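Local atomic coordinates of immunogenic protein MPT63/MPB63 (Mycobacterium tuberculosis, PDB entry 1LMI), a protein that is a major secreted, immunogenic beta-sandwich antigen of the tubercle bacillus whose molecular function is not established. Residues 24-29 against 50-55; 63-68 against 88-93. One frame throughout, in Å; residues are numbered along the deposited sequence.

Contact 1. Residues 24-29 against 50-55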
loop_
_atom_site.group_PDB
_atom_site.type_symbol
_atom_site.label_atom_id
_atom_site.label_comp_id
_atom_site.label_asym_id
_atom_site.label_seq_id
_atom_site.Cartn_x
_atom_site.Cartn_y
_atom_site.Cartn_z
ATOM N N LEU A 24 -8.468 -7.115 8.753
ATOM C CA LEU A 24 -8.577 -5.865 7.992
ATOM C C LEU A 24 -8.684 -6.213 6.509
ATOM O O LEU A 24 -8.355 -7.299 6.036
ATOM C CB LEU A 24 -7.446 -4.917 8.342
ATOM C CG LEU A 24 -6.012 -5.363 8.133
ATOM C CD1 LEU A 24 -5.084 -4.169 8.254
ATOM C CD2 LEU A 24 -5.573 -6.443 9.118
ATOM N N GLY A 25 -9.220 -5.205 5.810
ATOM C CA GLY A 25 -9.332 -5.316 4.350
ATOM C C GLY A 25 -8.482 -4.226 3.751
ATOM O O GLY A 25 -8.544 -3.106 4.263
ATOM N N TRP A 26 -7.698 -4.506 2.734
ATOM C CA TRP A 26 -7.031 -3.439 2.022
ATOM C C TRP A 26 -7.400 -3.525 0.524
ATOM O O TRP A 26 -7.302 -4.601 -0.065
ATOM C CB TRP A 26 -5.517 -3.530 2.130
ATOM C CG TRP A 26 -4.794 -2.950 3.307
ATOM C CD1 TRP A 26 -4.320 -3.630 4.402
ATOM C CD2 TRP A 26 -4.466 -1.562 3.457
ATOM N NE1 TRP A 26 -3.703 -2.683 5.239
ATOM C CE2 TRP A 26 -3.789 -1.438 4.680
ATOM C CE3 TRP A 26 -4.694 -0.420 2.670
ATOM C CZ2 TRP A 26 -3.321 -0.213 5.155
ATOM C CZ3 TRP A 26 -4.225 0.794 3.153
ATOM C CH2 TRP A 26 -3.556 0.883 4.369
ATOM N N LYS A 27 -7.777 -2.373 -0.021
ATOM C CA LYS A 27 -7.972 -2.221 -1.457
ATOM C C LYS A 27 -6.814 -1.372 -2.001
ATOM O O LYS A 27 -6.515 -0.329 -1.402
ATOM C CB LYS A 27 -9.282 -1.539 -1.808
ATOM C CG LYS A 27 -9.528 -1.374 -3.319
ATOM C CD LYS A 27 -10.836 -0.607 -3.556
ATOM C CE LYS A 27 -10.924 -0.120 -4.990
ATOM N NZ LYS A 27 -12.284 0.384 -5.342
ATOM N N VAL A 28 -6.249 -1.833 -3.109
ATOM C CA VAL A 28 -5.276 -0.996 -3.832
ATOM C C VAL A 28 -5.731 -0.939 -5.285
ATOM O O VAL A 28 -6.126 -1.959 -5.893
ATOM C CB VAL A 28 -3.836 -1.511 -3.705
ATOM C CG1 VAL A 28 -2.870 -0.658 -4.521
ATOM C CG2 VAL A 28 -3.403 -1.488 -2.245
ATOM N N SER A 29 -5.761 0.310 -5.807
ATOM C CA SER A 29 -6.187 0.496 -7.191
ATOM C C SER A 29 -5.507 1.724 -7.778
ATOM O O SER A 29 -4.868 2.518 -7.081
ATOM C CB SER A 29 -7.720 0.666 -7.291
ATOM O OG SER A 29 -8.088 1.838 -6.591
ATOM N N ALA A 50 -0.573 5.208 -6.007
ATOM C CA ALA A 50 -1.704 4.291 -6.040
ATOM C C ALA A 50 -2.729 4.862 -5.037
ATOM O O ALA A 50 -2.433 5.707 -4.185
ATOM C CB ALA A 50 -1.367 2.851 -5.739
ATOM N N THR A 51 -3.969 4.406 -5.142
ATOM C CA THR A 51 -5.017 4.752 -4.196
ATOM C C THR A 51 -5.341 3.540 -3.331
ATOM O O THR A 51 -5.720 2.475 -3.827
ATOM C CB THR A 51 -6.280 5.211 -4.922
ATOM O OG1 THR A 51 -5.970 6.404 -5.680
ATOM C CG2 THR A 51 -7.377 5.528 -3.918
ATOM N N ALA A 52 -5.145 3.690 -2.028
ATOM C CA ALA A 52 -5.277 2.594 -1.073
ATOM C C ALA A 52 -6.350 2.926 -0.037
ATOM O O ALA A 52 -6.461 4.089 0.368
ATOM C CB ALA A 52 -3.971 2.324 -0.369
ATOM N N THR A 53 -7.096 1.901 0.312
ATOM C CA THR A 53 -8.180 2.006 1.293
ATOM C C THR A 53 -8.069 0.862 2.303
ATOM O O THR A 53 -7.983 -0.308 1.902
ATOM C CB THR A 53 -9.559 1.930 0.623
ATOM O OG1 THR A 53 -9.640 2.911 -0.437
ATOM C CG2 THR A 53 -10.675 2.271 1.615
ATOM N N VAL A 54 -8.056 1.191 3.597
ATOM C CA VAL A 54 -8.038 0.168 4.647
ATOM C C VAL A 54 -9.401 0.132 5.334
ATOM O O VAL A 54 -10.048 1.183 5.531
ATOM C CB VAL A 54 -6.887 0.390 5.627
ATOM C CG1 VAL A 54 -6.983 1.733 6.340
ATOM C CG2 VAL A 54 -6.890 -0.785 6.606
ATOM N N ASN A 55 -9.824 -1.056 5.648
ATOM C CA ASN A 55 -11.146 -1.356 6.201
ATOM C C ASN A 55 -10.969 -2.086 7.521
ATOM O O ASN A 55 -10.393 -3.165 7.512
ATOM C CB ASN A 55 -11.899 -2.215 5.187
ATOM C CG ASN A 55 -13.324 -2.488 5.591
ATOM O OD1 ASN A 55 -13.786 -2.024 6.636
ATOM N ND2 ASN A 55 -14.017 -3.247 4.738
#
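T53 O is gripped from the neighbouring strand by two groups: K27 N donates to it over 2.8 Å with a nearly straight N-H (168°), and W26 CA approaches it at 3.3 Å in a CA-H...O contact. This is the middle of an antiparallel strand pair in the four-stranded sheet of the beta-sandwich. Hydrogen-bonded pairs G25/N55, K27/T53 and S29/T51 alternate with the non-hydrogen-bonded pairs W26/V54 and V28/A52, and six backbone bonds hold the strands together.

K27, S29, T51, T53 and N55 start from one face, and from this face T53 OG1 bonds T102 OG1 and N55 ND2 bonds E12 OE2. W26, V28, A52 and V54 point to the other face, which faces the second sheet, where V28 touches V117 and both W26 and V28 touch W129. There V28 CG1 packs 4.0 Å from A50 CB.

With its CG anti to the carbonyl carbon (chi1 -85°), W26 sets its indole beside V54. A52 CB meets the indole obliquely, 3.8 Å from W26 CZ3. The CH-pi contact comes squarely over the ring face: V54 CB stands 3.4 Å from the centroid of the six-membered ring of W26, 4° off its normal.

Contact 2. Residues 63-68 against 88-93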
loop_
_atom_site.group_PDB
_atom_site.type_symbol
_atom_site.label_atom_id
_atom_site.label_comp_id
_atom_site.label_asym_id
_atom_site.label_seq_id
_atom_site.Cartn_x
_atom_site.Cartn_y
_atom_site.Cartn_z
ATOM N N PRO A 63 -3.213 1.628 10.143
ATOM C CA PRO A 63 -2.725 1.042 8.887
ATOM C C PRO A 63 -1.196 1.125 8.808
ATOM O O PRO A 63 -0.595 2.138 9.161
ATOM C CB PRO A 63 -3.406 1.873 7.813
ATOM C CG PRO A 63 -3.755 3.164 8.469
ATOM C CD PRO A 63 -3.996 2.864 9.922
ATOM N N ALA A 64 -0.608 0.028 8.351
ATOM C CA ALA A 64 0.859 -0.054 8.351
ATOM C C ALA A 64 1.357 0.407 6.995
ATOM O O ALA A 64 1.836 -0.385 6.178
ATOM C CB ALA A 64 1.257 -1.488 8.624
ATOM N N VAL A 65 1.178 1.709 6.763
ATOM C CA VAL A 65 1.402 2.230 5.413
ATOM C C VAL A 65 2.826 2.056 4.937
ATOM O O VAL A 65 3.064 1.877 3.737
ATOM C CB VAL A 65 1.019 3.732 5.376
ATOM C CG1 VAL A 65 1.240 4.327 4.000
ATOM C CG2 VAL A 65 -0.421 3.932 5.842
ATOM N N SER A 66 3.819 2.072 5.834
ATOM C CA SER A 66 5.198 1.862 5.481
ATOM C C SER A 66 5.465 0.466 4.922
ATOM O O SER A 66 6.544 0.233 4.363
ATOM C CB SER A 66 6.114 2.110 6.686
ATOM O OG SER A 66 5.741 1.286 7.784
ATOM N N GLN A 67 4.535 -0.480 4.988
ATOM C CA GLN A 67 4.672 -1.830 4.457
ATOM C C GLN A 67 4.452 -1.892 2.951
ATOM O O GLN A 67 4.730 -2.941 2.368
ATOM C CB GLN A 67 3.698 -2.815 5.151
ATOM C CG GLN A 67 3.995 -3.036 6.627
ATOM C CD GLN A 67 3.141 -4.153 7.200
ATOM O OE1 GLN A 67 2.195 -4.619 6.579
ATOM N NE2 GLN A 67 3.523 -4.591 8.401
ATOM N N PHE A 68 3.982 -0.796 2.337
ATOM C CA PHE A 68 3.683 -0.835 0.905
ATOM C C PHE A 68 4.921 -0.699 0.026
ATOM O O PHE A 68 5.963 -0.087 0.356
ATOM C CB PHE A 68 2.727 0.283 0.501
ATOM C CG PHE A 68 1.255 0.032 0.757
ATOM C CD1 PHE A 68 0.629 -1.018 0.130
ATOM C CD2 PHE A 68 0.538 0.860 1.585
ATOM C CE1 PHE A 68 -0.720 -1.242 0.352
ATOM C CE2 PHE A 68 -0.806 0.641 1.820
ATOM C CZ PHE A 68 -1.428 -0.416 1.201
ATOM N N ASP A 88 -2.934 14.424 -0.808
ATOM C CA ASP A 88 -4.069 13.582 -0.453
ATOM C C ASP A 88 -3.580 12.206 -0.014
ATOM O O ASP A 88 -4.183 11.201 -0.418
ATOM C CB ASP A 88 -5.019 13.442 -1.634
ATOM C CG ASP A 88 -5.168 14.749 -2.393
ATOM O OD1 ASP A 88 -5.536 15.744 -1.729
ATOM O OD2 ASP A 88 -4.915 14.753 -3.618
ATOM N N THR A 89 -2.527 12.204 0.781
ATOM C CA THR A 89 -1.973 10.978 1.319
ATOM C C THR A 89 -2.957 10.301 2.268
ATOM O O THR A 89 -3.633 10.953 3.065
ATOM C CB THR A 89 -0.648 11.238 2.059
ATOM O OG1 THR A 89 0.363 11.595 1.099
ATOM C CG2 THR A 89 -0.123 9.979 2.726
ATOM N N ILE A 90 -3.036 8.976 2.238
ATOM C CA ILE A 90 -3.817 8.288 3.265
ATOM C C ILE A 90 -3.309 8.658 4.662
ATOM O O ILE A 90 -2.099 8.868 4.875
ATOM C CB ILE A 90 -3.777 6.768 3.049
ATOM C CG1 ILE A 90 -4.759 6.003 3.936
ATOM C CG2 ILE A 90 -2.348 6.239 3.175
ATOM C CD1 ILE A 90 -4.985 4.561 3.496
ATOM N N SER A 91 -4.278 8.762 5.563
ATOM C CA SER A 91 -3.944 9.113 6.950
ATOM C C SER A 91 -3.351 7.929 7.675
ATOM O O SER A 91 -3.758 6.790 7.454
ATOM C CB SER A 91 -5.215 9.588 7.676
ATOM O OG SER A 91 -4.986 9.800 9.071
ATOM N N GLY A 92 -2.409 8.181 8.589
ATOM C CA GLY A 92 -1.922 7.028 9.347
ATOM C C GLY A 92 -2.696 6.849 10.646
ATOM O O GLY A 92 -2.298 6.002 11.460
ATOM N N ALA A 93 -3.770 7.623 10.853
ATOM C CA ALA A 93 -4.508 7.523 12.119
ATOM C C ALA A 93 -5.231 6.197 12.322
ATOM O O ALA A 93 -5.660 5.541 11.367
ATOM C CB ALA A 93 -5.536 8.653 12.201
HETATM O O HOH W 1 -0.280 4.389 10.596
#
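V65 and I90 meet through their methyl branches, the two side chains sliding past each other in opposite directions. Both point toward the opposing segment, and I90 CG2 touches the V65 fork on both prongs, 4.0 Å from V65 CG2 and 4.1 Å from V65 CG1. I90 CG1 lies anti to its own backbone N (chi1 -170°), which leaves CG2 between N and the carbonyl carbon as the branch that faces V65. I105 of strand 100-109 packs against both residues, and W26 lies against I90, so this apolar pair belongs to the core of the beta-sandwich, where two connecting loops come together.

P63 makes its direct contacts through ring carbons. Its CD lies 3.5 Å from A93 O, and its CG is 3.8 Å from S91 O, so the ring's CG and CD edge lies against the carbonyl oxygens of S91, G92 and A93. That run is shaped by an ST turn, in which S91 OG accepts from A93 N at 3.1 Å. On the first segment, A64 centres an inverse gamma turn, and a short 3-10 segment, 65-67, follows.

One water joins the backbones, donating to P63 O and to G92 O, each at 2.7 Å. Beside this bridge the direct contacts are apolar at V65/I90 and at most weakly polar at P63, where ring CH groups face carbonyl oxygens; the polar link between the two segments is this one ordered water.

Overall arrangement
After strands 5-8 and 12-17, strand 22-33 runs out and strand 46-56 returns beside it, so contact 1 closes the connection between them within the four-stranded sheet. The chain then enters the loop of 63-67, which leads at F68 into strand 68-71, runs on through 77-79 of the other sheet, and comes back at 88-93, where contact 2 closes that excursion before strand 100-109. The two closures follow in series, neither enclosing nor crossing the other, but their centres lie about 10 Å apart and they touch. W26 CZ2 packs 3.4 Å from P63 CB, and the rings of W26 and F68 meet edge-to-face. Contact 2 thus packs the two loops that cross between the sheets together, against the W26 side of contact 1's strand pair.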